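GH59 galactosidase (Clostridium cellulolyticum, PDB 2V4V) binds xylose through its family 6 carbohydrate-binding module, one part of a larger family 59 glycoside hydrolase. Local coordinates at residues A[64-69]-A[118-123]; A[33-38]-A[111-116]; A[54-59]-A[122-127]. One frame throughout, in Å; residues are numbered along the deposited sequence.

In the fold
All three contacts lie in one family 6 beta-sandwich module. Along the chain the segments of contact 2 alternate with those of contacts 1 and 3, which both end on strand 121-128. Contact 1 spans the two sheets in the interior. Contact 2 joins the loop before strand 38-48 to the end of strand 105-113, its neighbour in the five-strand sheet. Strand 64-70 of contact 1 flanks 105-113 on its other side. Contact 3 lies in the four-strand sheet and shares L122 and N123 with contact 1. The contact centres are about 7 Å (1 to 2), 8 Å (1 to 3) and 15 Å (2 to 3) apart. Strand 121-128 thus links core, xylose pocket and sodium site.

Contact 1: residues A[64-69]-A[118-123]; sequences GNIEIR and YLFNLN. With NA (sodium ion), chain C; XYP (beta-D-xylopyranose), chain B.
F120 and I66 pack together in the interior of the beta-sandwich: F120 lies in the loop just before strand 121-128 of one sheet, and I66 on strand 64-70 of the other. F120 carries its CG between the backbone N and the carbonyl carbon (chi1 41°), and its ring reaches across to strand 64-70. The tip of the ring meets I66: F120 CZ is 3.6 Å from I66 CG1, and the two side chains cross obliquely. The ring edge lies against the backbone. N65 O is near the ring plane, 3.7 Å from F120 CZ. G64 C is 3.8 Å from F120 CE2, an approach helped by the lack of a side chain on G64. I66 CD1 and L122 CD1 make a looser contact at 4.4 Å. L110 of strand 105-113 and A55 of strand 52-59 also pack on both I66 and L122.

Segment 118-123 also lines the sugar site, with Y118 and N121 as its pocket residues. Y118 turns one ring face to the xylose, whose C5 sits 3.6 Å above the plane and over the ring centre, a CH-pi type of approach. W89 is in the pocket too; E21 and the backbone N of F32 hydrogen-bond the xylose. An aromatic platform in the loops at one end of a beta-sandwich is characteristic of the binding cleft of family 6 carbohydrate-binding modules.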
loop_
_atom_site.group_PDB
_atom_site.type_symbol
_atom_site.label_atom_id
_atom_site.label_comp_id
_atom_site.label_asym_id
_atom_site.label_seq_id
_atom_site.Cartn_x
_atom_site.Cartn_y
_atom_site.Cartn_z
ATOM N N GLY A 64 -3.574 2.484 10.534
ATOM C CA GLY A 64 -2.805 3.680 10.207
ATOM C C GLY A 64 -3.251 4.116 8.826
ATOM O O GLY A 64 -4.383 3.816 8.434
ATOM N N ASN A 65 -2.380 4.812 8.101
ATOM C CA ASN A 65 -2.715 5.297 6.746
ATOM C C ASN A 65 -1.631 4.852 5.763
ATOM O O ASN A 65 -0.464 4.751 6.131
ATOM C CB ASN A 65 -2.726 6.839 6.670
ATOM C CG ASN A 65 -3.967 7.461 7.328
ATOM O OD1 ASN A 65 -5.026 6.815 7.459
ATOM N ND2 ASN A 65 -3.836 8.749 7.714
ATOM N N ILE A 66 -2.062 4.584 4.520
ATOM C CA ILE A 66 -1.129 4.354 3.408
ATOM C C ILE A 66 -1.183 5.603 2.559
ATOM O O ILE A 66 -2.186 5.874 1.924
ATOM C CB ILE A 66 -1.529 3.147 2.527
ATOM C CG1 ILE A 66 -1.681 1.865 3.372
ATOM C CG2 ILE A 66 -0.525 2.985 1.370
ATOM C CD1 ILE A 66 -2.215 0.669 2.597
ATOM N N GLU A 67 -0.132 6.402 2.620
ATOM C CA GLU A 67 -0.040 7.570 1.761
ATOM C C GLU A 67 0.467 7.120 0.414
ATOM O O GLU A 67 1.495 6.425 0.324
ATOM C CB GLU A 67 0.902 8.616 2.363
ATOM C CG GLU A 67 0.254 9.339 3.554
ATOM C CD GLU A 67 1.129 10.457 4.151
ATOM O OE1 GLU A 67 2.300 10.551 3.790
ATOM O OE2 GLU A 67 0.603 11.209 5.007
ATOM N N ILE A 68 -0.239 7.511 -0.642
ATOM C CA ILE A 68 0.153 7.064 -1.968
ATOM C C ILE A 68 0.830 8.263 -2.646
ATOM O O ILE A 68 0.140 9.229 -2.990
ATOM C CB ILE A 68 -1.072 6.679 -2.817
ATOM C CG1 ILE A 68 -1.883 5.575 -2.129
ATOM C CG2 ILE A 68 -0.655 6.179 -4.199
ATOM C CD1 ILE A 68 -3.356 5.573 -2.531
ATOM N N ARG A 69 2.162 8.160 -2.847
ATOM C CA ARG A 69 2.937 9.285 -3.329
ATOM C C ARG A 69 3.647 8.903 -4.638
ATOM O O ARG A 69 3.964 7.738 -4.866
ATOM C CB ARG A 69 3.980 9.692 -2.280
ATOM C CG ARG A 69 3.310 10.396 -1.070
ATOM C CD ARG A 69 4.308 10.779 0.022
ATOM N NE ARG A 69 3.612 11.361 1.159
ATOM C CZ ARG A 69 3.185 12.627 1.226
ATOM N NH1 ARG A 69 3.390 13.496 0.210
ATOM N NH2 ARG A 69 2.549 13.049 2.339
ATOM N N TYR A 118 3.468 -1.232 15.523
ATOM C CA TYR A 118 3.261 -1.736 14.173
ATOM C C TYR A 118 1.870 -1.347 13.689
ATOM O O TYR A 118 0.900 -1.321 14.482
ATOM C CB TYR A 118 3.373 -3.222 14.207
ATOM C CG TYR A 118 4.740 -3.719 14.555
ATOM C CD1 TYR A 118 5.836 -3.516 13.705
ATOM C CD2 TYR A 118 4.935 -4.476 15.707
ATOM C CE1 TYR A 118 7.098 -4.019 14.027
ATOM C CE2 TYR A 118 6.195 -4.995 16.022
ATOM C CZ TYR A 118 7.262 -4.784 15.166
ATOM O OH TYR A 118 8.506 -5.306 15.482
ATOM N N LEU A 119 1.785 -1.037 12.394
ATOM C CA LEU A 119 0.552 -0.466 11.866
ATOM C C LEU A 119 -0.381 -1.506 11.194
ATOM O O LEU A 119 -1.575 -1.651 11.581
ATOM C CB LEU A 119 0.874 0.662 10.876
ATOM C CG LEU A 119 1.794 1.761 11.438
ATOM C CD1 LEU A 119 1.953 2.770 10.374
ATOM C CD2 LEU A 119 1.304 2.427 12.697
ATOM N N PHE A 120 0.124 -2.176 10.156
ATOM C CA PHE A 120 -0.711 -3.166 9.441
ATOM C C PHE A 120 0.232 -3.975 8.560
ATOM O O PHE A 120 1.442 -3.613 8.427
ATOM C CB PHE A 120 -1.769 -2.472 8.540
ATOM C CG PHE A 120 -1.228 -1.227 7.790
ATOM C CD1 PHE A 120 -0.405 -1.339 6.663
ATOM C CD2 PHE A 120 -1.494 0.066 8.299
ATOM C CE1 PHE A 120 0.119 -0.157 6.051
ATOM C CE2 PHE A 120 -0.995 1.221 7.696
ATOM C CZ PHE A 120 -0.208 1.107 6.573
ATOM N N ASN A 121 -0.292 -5.104 8.065
ATOM C CA ASN A 121 0.397 -5.945 7.057
ATOM C C ASN A 121 -0.327 -5.722 5.717
ATOM O O ASN A 121 -1.570 -5.559 5.700
ATOM C CB ASN A 121 0.288 -7.435 7.426
ATOM C CG ASN A 121 1.072 -7.803 8.660
ATOM O OD1 ASN A 121 0.804 -8.847 9.326
ATOM N ND2 ASN A 121 2.009 -6.946 9.013
ATOM N N LEU A 122 0.434 -5.755 4.613
ATOM C CA LEU A 122 -0.146 -5.468 3.282
ATOM C C LEU A 122 0.113 -6.679 2.410
ATOM O O LEU A 122 1.260 -7.052 2.224
ATOM C CB LEU A 122 0.501 -4.201 2.666
ATOM C CG LEU A 122 0.131 -3.828 1.235
ATOM C CD1 LEU A 122 -1.369 -3.394 1.141
ATOM C CD2 LEU A 122 1.028 -2.652 0.840
ATOM N N ASN A 123 -0.964 -7.280 1.896
ATOM C CA ASN A 123 -0.847 -8.455 1.056
ATOM C C ASN A 123 -0.668 -8.067 -0.424
ATOM O O ASN A 123 0.314 -8.423 -1.084
ATOM C CB ASN A 123 -2.095 -9.329 1.282
ATOM C CG ASN A 123 -2.099 -10.602 0.451
ATOM O OD1 ASN A 123 -1.165 -10.881 -0.331
ATOM N ND2 ASN A 123 -3.167 -11.397 0.606
HETATM NA NA NA C . 1.072 -10.685 -1.275
HETATM O O1 XYP B . 5.236 -10.218 15.156
HETATM C C1 XYP B . 5.132 -9.372 14.021
HETATM C C2 XYP B . 4.197 -10.084 13.055
HETATM C C3 XYP B . 3.986 -9.229 11.817
HETATM C C4 XYP B . 3.615 -7.803 12.213
HETATM C C5 XYP B . 4.587 -7.265 13.273
HETATM O O2 XYP B . 4.747 -11.308 12.585
HETATM O O3 XYP B . 2.982 -9.788 10.986
HETATM O O4 XYP B . 3.659 -6.936 11.104
HETATM O O5 XYP B . 4.617 -8.144 14.376
HETATM O O HOH W 1 1.673 -12.846 -2.322
#

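Contact 2: residues A[33-38]-A[111-116]; sequences VENGDY and VFKGDS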
loop_
_atom_site.group_PDB
_atom_site.type_symbol
_atom_site.label_atom_id
_atom_site.label_comp_id
_atom_site.label_asym_id
_atom_site.label_seq_id
_atom_site.Cartn_x
_atom_site.Cartn_y
_atom_site.Cartn_z
ATOM N N VAL A 33 5.624 -3.071 9.791
ATOM C CA VAL A 33 5.422 -1.702 9.289
ATOM C C VAL A 33 5.285 -0.760 10.468
ATOM O O VAL A 33 4.365 -0.904 11.298
ATOM C CB VAL A 33 4.139 -1.664 8.467
ATOM C CG1 VAL A 33 3.813 -0.233 8.082
ATOM C CG2 VAL A 33 4.271 -2.584 7.225
ATOM N N GLU A 34 6.195 0.219 10.495
ATOM C CA GLU A 34 6.131 1.285 11.478
ATOM C C GLU A 34 6.064 2.639 10.767
ATOM O O GLU A 34 6.368 2.754 9.551
ATOM C CB GLU A 34 7.346 1.267 12.421
ATOM C CG GLU A 34 7.369 0.015 13.273
ATOM C CD GLU A 34 8.513 0.036 14.263
ATOM O OE1 GLU A 34 8.401 0.769 15.297
ATOM O OE2 GLU A 34 9.509 -0.682 14.031
ATOM N N ASN A 35 5.614 3.639 11.531
ATOM C CA ASN A 35 5.468 4.972 10.931
ATOM C C ASN A 35 6.744 5.402 10.184
ATOM O O ASN A 35 7.834 5.311 10.749
ATOM C CB ASN A 35 5.190 5.982 12.028
ATOM C CG ASN A 35 4.996 7.387 11.486
ATOM O OD1 ASN A 35 3.959 7.688 10.882
ATOM N ND2 ASN A 35 5.955 8.288 11.801
ATOM N N GLY A 36 6.592 5.841 8.936
ATOM C CA GLY A 36 7.728 6.276 8.145
ATOM C C GLY A 36 8.267 5.221 7.178
ATOM O O GLY A 36 9.006 5.545 6.236
ATOM N N ASP A 37 7.912 3.946 7.387
ATOM C CA ASP A 37 8.382 2.891 6.474
ATOM C C ASP A 37 7.695 3.074 5.124
ATOM O O ASP A 37 6.682 3.759 5.046
ATOM C CB ASP A 37 8.046 1.505 7.053
ATOM C CG ASP A 37 8.875 1.141 8.309
ATOM O OD1 ASP A 37 9.919 1.827 8.612
ATOM O OD2 ASP A 37 8.428 0.148 8.962
ATOM N N TYR A 38 8.249 2.484 4.061
ATOM C CA TYR A 38 7.551 2.539 2.774
ATOM C C TYR A 38 7.996 1.432 1.832
ATOM O O TYR A 38 9.030 0.798 2.044
ATOM C CB TYR A 38 7.723 3.918 2.118
ATOM C CG TYR A 38 9.153 4.275 1.775
ATOM C CD1 TYR A 38 9.772 3.803 0.610
ATOM C CD2 TYR A 38 9.867 5.126 2.609
ATOM C CE1 TYR A 38 11.100 4.173 0.302
ATOM C CE2 TYR A 38 11.190 5.514 2.295
ATOM C CZ TYR A 38 11.788 5.034 1.152
ATOM O OH TYR A 38 13.106 5.455 0.911
ATOM N N VAL A 111 3.645 4.918 1.499
ATOM C CA VAL A 111 4.342 5.436 2.662
ATOM C C VAL A 111 3.419 5.255 3.863
ATOM O O VAL A 111 2.261 5.681 3.855
ATOM C CB VAL A 111 4.746 6.920 2.499
ATOM C CG1 VAL A 111 5.530 7.394 3.738
ATOM C CG2 VAL A 111 5.597 7.103 1.218
ATOM N N PHE A 112 3.899 4.527 4.874
ATOM C CA PHE A 112 3.003 4.054 5.927
ATOM C C PHE A 112 3.100 4.989 7.110
ATOM O O PHE A 112 4.187 5.210 7.649
ATOM C CB PHE A 112 3.404 2.618 6.315
ATOM C CG PHE A 112 3.530 1.697 5.109
ATOM C CD1 PHE A 112 2.459 1.607 4.192
ATOM C CD2 PHE A 112 4.681 0.970 4.880
ATOM C CE1 PHE A 112 2.561 0.779 3.048
ATOM C CE2 PHE A 112 4.808 0.115 3.774
ATOM C CZ PHE A 112 3.738 0.016 2.848
ATOM N N LYS A 113 1.954 5.535 7.520
ATOM C CA LYS A 113 1.977 6.535 8.582
ATOM C C LYS A 113 0.965 6.198 9.674
ATOM O O LYS A 113 -0.113 5.666 9.392
ATOM C CB LYS A 113 1.648 7.921 8.002
ATOM C CG LYS A 113 2.643 8.399 6.949
ATOM C CD LYS A 113 3.960 8.853 7.552
ATOM C CE LYS A 113 4.833 9.662 6.555
ATOM N NZ LYS A 113 4.196 10.858 5.853
ATOM N N GLY A 114 1.300 6.503 10.922
ATOM C CA GLY A 114 0.311 6.280 11.963
ATOM C C GLY A 114 0.865 6.575 13.338
ATOM O O GLY A 114 1.834 7.315 13.489
ATOM N N ASP A 115 0.253 5.913 14.303
ATOM C CA ASP A 115 0.591 5.985 15.718
ATOM C C ASP A 115 1.903 5.205 15.944
ATOM O O ASP A 115 2.593 4.779 14.983
ATOM C CB ASP A 115 -0.598 5.360 16.501
ATOM C CG ASP A 115 -0.763 5.906 17.911
ATOM O OD1 ASP A 115 0.265 6.099 18.598
ATOM O OD2 ASP A 115 -1.946 6.114 18.339
ATOM N N SER A 116 2.266 5.039 17.211
ATOM C CA SER A 116 3.429 4.232 17.612
ATOM C C SER A 116 3.128 2.740 17.329
ATOM O O SER A 116 1.959 2.335 17.174
ATOM C CB SER A 116 3.587 4.378 19.132
ATOM O OG SER A 116 2.361 3.949 19.761
HETATM O O HOH W 2 4.812 3.352 14.241
#
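V33 holds CG1 anti to its backbone N (chi1 173°), which sets this methyl against F112, while N35 holds CG anti to its own N, beside the carbonyl carbon (chi1 -179°), and chi2 of 73° then turns OD1 to G114 N. V33 CG1 is 3.4 Å from F112 CB, a tight apolar contact, and the two side chains cross at about a right angle. N35 OD1 accepts a hydrogen bond from G114 N at 2.9 Å. The donor is tilted slightly from the carbonyl plane. The aliphatic CD of K113 also lies beside N35 OD1.

Residues E34 to D37 form a type II turn, with N35 and G36 at its two middle positions. G36 has a positive phi. The turn is closed by D37 N to E34 O, and D37 OD2 takes the E34 N-H in a bond of 2.7 Å. The backbone of F112 bonds the turn with both its O and its N: G36 N donates to F112 O at 2.8 Å, and F112 N donates to D37 O at 2.9 Å. A water bridges N35 N and D115 O.

Y38 and V111 then form an antiparallel non-hydrogen-bonded pair, with Y38 CB against V111 CG2. The turn thus leads into strand 38-48 beside strand 105-113. On the other side of strand 105-113 runs strand 64-70, whose E67 forms a salt bridge with K113. The F112 ring meets that of F120 nearly perpendicularly.

Contact 3: residues A[54-59]-A[122-127]; sequences QARVAS and LNWFTF. With NA (sodium ion), chain C.
Strands 54-59 and 122-127 run antiparallel at 167°, their axes 4.7 Å apart, and a classic beta bulge interrupts their register. Q54 and T126 exchange two backbone hydrogen bonds. R56 then faces two residues: N123 N donates to R56 O at 2.8 Å, and R56 N donates to W124 O at 2.9 Å. N123 has helix-like backbone angles (psi -54°), as expected at the first position of such a bulge.

W124 and R56 lie on the same, partly exposed face of the sheet. W124 holds CG between its backbone N and carbonyl carbon (chi1 57°). R56 CB sits over one face of the indole, 3.6 Å from the centroid of the five-membered ring, in a CH-pi contact. The guanidinium, though nearly parallel to the indole, leads away from it to salt bridges with E25 and D94. R6 makes the cation-pi contact with W124. Beside them Q54 lies alongside T126, with Q54 OE1 3.5 Å from T126 CG2.

The inner face is apolar. L122 CD1 touches both A55 CB at 3.7 Å and V57 CG1 at 3.8 Å.

N123 binds the sodium ion with both its O and its OD1, each at 2.4 Å. E8, E10, the E28 carbonyl and a water complete the site, and E25 accepts a hydrogen bond from N123 ND2. In the four-strand sheet this pair is central: strand 91-98 flanks strand 52-59, strand 7-8 flanks strand 121-128, and L110 of the opposing sheet packs on F125.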
loop_
_atom_site.group_PDB
_atom_site.type_symbol
_atom_site.label_atom_id
_atom_site.label_comp_id
_atom_site.label_asym_id
_atom_site.label_seq_id
_atom_site.Cartn_x
_atom_site.Cartn_y
_atom_site.Cartn_z
ATOM N N GLN A 54 -7.380 0.152 -3.689
ATOM C CA GLN A 54 -7.853 -0.922 -2.828
ATOM C C GLN A 54 -6.637 -1.666 -2.332
ATOM O O GLN A 54 -5.782 -2.078 -3.136
ATOM C CB GLN A 54 -8.785 -1.837 -3.640
ATOM C CG GLN A 54 -9.355 -3.052 -2.909
ATOM C CD GLN A 54 -10.018 -4.041 -3.872
ATOM O OE1 GLN A 54 -9.818 -3.977 -5.100
ATOM N NE2 GLN A 54 -10.771 -4.990 -3.317
ATOM N N ALA A 55 -6.551 -1.828 -1.011
ATOM C CA ALA A 55 -5.431 -2.578 -0.426
ATOM C C ALA A 55 -5.943 -3.708 0.465
ATOM O O ALA A 55 -6.908 -3.527 1.222
ATOM C CB ALA A 55 -4.564 -1.645 0.402
ATOM N N ARG A 56 -5.278 -4.871 0.348
ATOM C CA ARG A 56 -5.653 -6.041 1.161
ATOM C C ARG A 56 -4.760 -6.063 2.409
ATOM O O ARG A 56 -3.566 -6.270 2.283
ATOM C CB ARG A 56 -5.463 -7.313 0.320
ATOM C CG ARG A 56 -5.969 -8.572 0.959
ATOM C CD ARG A 56 -7.508 -8.548 1.007
ATOM N NE ARG A 56 -7.975 -9.765 1.667
ATOM C CZ ARG A 56 -9.245 -9.998 2.009
ATOM N NH1 ARG A 56 -10.197 -9.094 1.722
ATOM N NH2 ARG A 56 -9.549 -11.131 2.645
ATOM N N VAL A 57 -5.346 -5.757 3.561
ATOM C CA VAL A 57 -4.568 -5.426 4.760
ATOM C C VAL A 57 -5.060 -6.136 6.014
ATOM O O VAL A 57 -6.246 -6.499 6.112
ATOM C CB VAL A 57 -4.638 -3.925 5.067
ATOM C CG1 VAL A 57 -3.737 -3.121 4.091
ATOM C CG2 VAL A 57 -6.095 -3.450 5.009
ATOM N N ALA A 58 -4.146 -6.351 6.956
ATOM C CA ALA A 58 -4.483 -6.966 8.248
ATOM C C ALA A 58 -3.828 -6.125 9.356
ATOM O O ALA A 58 -2.778 -5.492 9.122
ATOM C CB ALA A 58 -3.931 -8.387 8.339
ATOM N N SER A 59 -4.432 -6.100 10.553
ATOM C CA SER A 59 -3.729 -5.419 11.635
ATOM C C SER A 59 -4.237 -5.871 12.987
ATOM O O SER A 59 -5.484 -5.862 13.214
ATOM C CB SER A 59 -3.966 -3.894 11.568
ATOM O OG SER A 59 -3.457 -3.269 12.731
ATOM N N LEU A 122 0.434 -5.755 4.613
ATOM C CA LEU A 122 -0.146 -5.468 3.282
ATOM C C LEU A 122 0.113 -6.679 2.410
ATOM O O LEU A 122 1.260 -7.052 2.224
ATOM C CB LEU A 122 0.501 -4.201 2.666
ATOM C CG LEU A 122 0.131 -3.828 1.235
ATOM C CD1 LEU A 122 -1.369 -3.394 1.141
ATOM C CD2 LEU A 122 1.028 -2.652 0.840
ATOM N N ASN A 123 -0.964 -7.280 1.896
ATOM C CA ASN A 123 -0.847 -8.455 1.056
ATOM C C ASN A 123 -0.668 -8.067 -0.424
ATOM O O ASN A 123 0.314 -8.423 -1.084
ATOM C CB ASN A 123 -2.095 -9.329 1.282
ATOM C CG ASN A 123 -2.099 -10.602 0.451
ATOM O OD1 ASN A 123 -1.165 -10.881 -0.331
ATOM N ND2 ASN A 123 -3.167 -11.397 0.606
ATOM N N TRP A 124 -1.590 -7.251 -0.934
ATOM C CA TRP A 124 -1.552 -6.785 -2.323
ATOM C C TRP A 124 -2.379 -5.496 -2.411
ATOM O O TRP A 124 -3.054 -5.139 -1.463
ATOM C CB TRP A 124 -2.060 -7.867 -3.307
ATOM C CG TRP A 124 -3.441 -8.375 -3.055
ATOM C CD1 TRP A 124 -3.776 -9.508 -2.363
ATOM C CD2 TRP A 124 -4.682 -7.781 -3.460
ATOM N NE1 TRP A 124 -5.129 -9.673 -2.316
ATOM C CE2 TRP A 124 -5.714 -8.631 -3.000
ATOM C CE3 TRP A 124 -5.017 -6.651 -4.231
ATOM C CZ2 TRP A 124 -7.070 -8.354 -3.224
ATOM C CZ3 TRP A 124 -6.368 -6.361 -4.435
ATOM C CH2 TRP A 124 -7.370 -7.230 -3.952
ATOM N N PHE A 125 -2.269 -4.779 -3.531
ATOM C CA PHE A 125 -3.139 -3.626 -3.705
ATOM C C PHE A 125 -3.403 -3.485 -5.196
ATOM O O PHE A 125 -2.757 -4.127 -6.048
ATOM C CB PHE A 125 -2.461 -2.358 -3.173
ATOM C CG PHE A 125 -1.134 -2.078 -3.829
ATOM C CD1 PHE A 125 -1.080 -1.147 -4.855
ATOM C CD2 PHE A 125 0.039 -2.711 -3.419
ATOM C CE1 PHE A 125 0.109 -0.852 -5.488
ATOM C CE2 PHE A 125 1.231 -2.429 -4.060
ATOM C CZ PHE A 125 1.269 -1.502 -5.065
ATOM N N THR A 126 -4.340 -2.598 -5.498
ATOM C CA THR A 126 -4.605 -2.278 -6.918
ATOM C C THR A 126 -5.257 -0.905 -7.017
ATOM O O THR A 126 -5.780 -0.381 -6.002
ATOM C CB THR A 126 -5.565 -3.332 -7.580
ATOM O OG1 THR A 126 -5.616 -3.151 -9.012
ATOM C CG2 THR A 126 -6.975 -3.262 -6.946
ATOM N N PHE A 127 -5.222 -0.298 -8.210
ATOM C CA PHE A 127 -6.010 0.917 -8.427
ATOM C C PHE A 127 -7.260 0.601 -9.269
ATOM O O PHE A 127 -7.295 -0.390 -10.006
ATOM C CB PHE A 127 -5.206 1.977 -9.157
ATOM C CG PHE A 127 -4.080 2.526 -8.345
ATOM C CD1 PHE A 127 -4.253 3.715 -7.624
ATOM C CD2 PHE A 127 -2.838 1.872 -8.286
ATOM C CE1 PHE A 127 -3.195 4.254 -6.872
ATOM C CE2 PHE A 127 -1.758 2.409 -7.559
ATOM C CZ PHE A 127 -1.945 3.579 -6.820
HETATM NA NA NA C . 1.072 -10.685 -1.275
HETATM O O HOH W 1 1.673 -12.846 -2.322
#